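Local coordinates for protein, related to general stress protein 26(GS26) of B.subtilis (Clostridium acetobutylicum, PDB 2HQ7) that is of unknown specific function but probably binds FMN and acts as an oxidoreductase of the pyridoxamine 5'-phosphate oxidase type, at residues Ile106-Gly111 against Pro115-Leu120. Residues are numbered along the deposited sequence; the frame is centred on the assembly and turned at random.
Sequences IYYPLG and PDYTAL
Tyr108 lays one face of its ring over the backbone of Tyr117, and this CH-pi contact is the most tightly packed part of the interface. The evidence is geometric: Tyr117 CA sits 3.9 Å from the centroid of the Tyr108 ring and only 16° off the ring normal. On the opposite face of the same ring lies Tyr107 CB, so the phenol is sandwiched between Tyr107 and the backbone of Tyr117. The CB of Tyr108 points toward 115-120, and with CG anti to the carbonyl carbon (chi1 -47°) the ring is turned over Tyr117, where CE1 comes to 3.2 Å from the carbonyl O of Asp116. Leu133 of the second subunit packs on Tyr108. The two tyrosine side chains cross at about a right angle. Their rings meet obliquely, planes at 38° and centroids 5.2 Å apart, the closest approach being Tyr108 CE2 to Tyr117 CD1 at 3.7 Å. The hydroxyls of these two buried tyrosines are satisfied by hydrogen bonds, Tyr108 OH with Ser51 OG and Tyr117 OH with Lys96 O, while Trp100 meets the Tyr117 ring edge-to-face.

The other end is looser. Leu110 and Pro115 are exposed and barely touch, CD1 of Leu110 lying 4.4 Å from CD of Pro115. Leu110 belongs to a type I beta turn, Tyr108 to Gly111, closed by a backbone hydrogen bond from Gly111 N to Tyr108 O at 3.1 Å. An aromatic pair thus joins the loop after helix 93-99 to strand 117-131, in an antiparallel sheet consistent with the split barrel of the pyridoxamine 5'-phosphate oxidase family, whose members commonly bind FMN.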
# COMPACT_ATOMS: atom_id res chain seq x y z
N ILE B 106 -16.15 7.10 -16.12
CA ILE B 106 -16.91 6.51 -15.02
C ILE B 106 -16.70 7.32 -13.76
O ILE B 106 -17.58 7.37 -12.91
CB ILE B 106 -16.45 5.06 -14.72
CG1 ILE B 106 -16.56 4.16 -15.96
CG2 ILE B 106 -17.28 4.49 -13.60
CD1 ILE B 106 -15.47 3.05 -16.03
N TYR B 107 -15.53 7.93 -13.64
CA TYR B 107 -15.13 8.62 -12.43
C TYR B 107 -15.25 10.11 -12.56
O TYR B 107 -15.45 10.80 -11.57
CB TYR B 107 -13.68 8.28 -12.10
CG TYR B 107 -13.50 6.81 -11.85
CD1 TYR B 107 -14.16 6.19 -10.79
CD2 TYR B 107 -12.70 6.02 -12.67
CE1 TYR B 107 -14.03 4.84 -10.55
CE2 TYR B 107 -12.56 4.65 -12.44
CZ TYR B 107 -13.24 4.07 -11.38
OH TYR B 107 -13.14 2.72 -11.11
N TYR B 108 -15.09 10.61 -13.78
CA TYR B 108 -15.11 12.04 -14.04
C TYR B 108 -16.13 12.34 -15.13
O TYR B 108 -15.79 12.50 -16.29
CB TYR B 108 -13.72 12.51 -14.40
CG TYR B 108 -12.65 11.97 -13.46
CD1 TYR B 108 -12.67 12.29 -12.10
CD2 TYR B 108 -11.64 11.14 -13.93
CE1 TYR B 108 -11.69 11.78 -11.23
CE2 TYR B 108 -10.66 10.65 -13.07
CZ TYR B 108 -10.69 10.97 -11.73
OH TYR B 108 -9.71 10.47 -10.90
N PRO B 109 -17.42 12.41 -14.74
CA PRO B 109 -18.53 12.66 -15.65
C PRO B 109 -18.39 13.88 -16.54
O PRO B 109 -18.89 13.86 -17.66
CB PRO B 109 -19.71 12.88 -14.70
CG PRO B 109 -19.37 12.12 -13.54
CD PRO B 109 -17.89 12.25 -13.36
N LEU B 110 -17.74 14.94 -16.07
CA LEU B 110 -17.61 16.20 -16.84
C LEU B 110 -16.38 16.27 -17.73
O LEU B 110 -16.01 17.36 -18.19
CB LEU B 110 -17.61 17.39 -15.90
CG LEU B 110 -18.84 17.64 -15.04
CD1 LEU B 110 -18.73 19.05 -14.45
CD2 LEU B 110 -20.10 17.52 -15.85
N GLY B 111 -15.71 15.13 -17.94
CA GLY B 111 -14.65 15.05 -18.89
C GLY B 111 -13.34 15.57 -18.37
O GLY B 111 -13.12 15.63 -17.17
N PRO B 115 -13.68 18.99 -12.31
CA PRO B 115 -12.80 19.52 -11.29
C PRO B 115 -12.19 18.44 -10.39
O PRO B 115 -11.23 18.73 -9.72
CB PRO B 115 -13.70 20.45 -10.49
CG PRO B 115 -15.07 19.98 -10.74
CD PRO B 115 -15.08 19.42 -12.11
N ASP B 116 -12.73 17.22 -10.38
CA ASP B 116 -12.18 16.16 -9.59
C ASP B 116 -11.12 15.29 -10.29
O ASP B 116 -10.64 14.33 -9.69
CB ASP B 116 -13.30 15.25 -9.09
CG ASP B 116 -14.34 16.00 -8.29
OD1 ASP B 116 -13.95 16.75 -7.36
OD2 ASP B 116 -15.54 15.85 -8.60
N TYR B 117 -10.81 15.58 -11.55
CA TYR B 117 -9.81 14.84 -12.29
C TYR B 117 -8.47 15.49 -12.02
O TYR B 117 -8.22 16.60 -12.46
CB TYR B 117 -10.17 14.84 -13.77
CG TYR B 117 -9.12 14.29 -14.75
CD1 TYR B 117 -8.39 13.17 -14.46
CD2 TYR B 117 -8.92 14.91 -15.98
CE1 TYR B 117 -7.44 12.68 -15.37
CE2 TYR B 117 -7.96 14.42 -16.90
CZ TYR B 117 -7.22 13.32 -16.58
OH TYR B 117 -6.29 12.82 -17.47
N THR B 118 -7.62 14.81 -11.26
CA THR B 118 -6.23 15.22 -11.06
C THR B 118 -5.32 14.19 -11.74
O THR B 118 -5.55 13.00 -11.64
CB THR B 118 -5.89 15.34 -9.57
OG1 THR B 118 -6.51 16.51 -9.05
CG2 THR B 118 -4.36 15.42 -9.29
N ALA B 119 -4.32 14.66 -12.47
CA ALA B 119 -3.37 13.77 -13.10
C ALA B 119 -2.02 13.97 -12.46
O ALA B 119 -1.61 15.11 -12.20
CB ALA B 119 -3.29 14.01 -14.57
N LEU B 120 -1.32 12.87 -12.22
CA LEU B 120 0.01 12.91 -11.58
C LEU B 120 1.03 12.17 -12.42
O LEU B 120 0.70 11.26 -13.15
CB LEU B 120 -0.05 12.28 -10.18
CG LEU B 120 -1.09 12.98 -9.33
CD1 LEU B 120 -2.39 12.20 -9.47
CD2 LEU B 120 -0.71 13.07 -7.91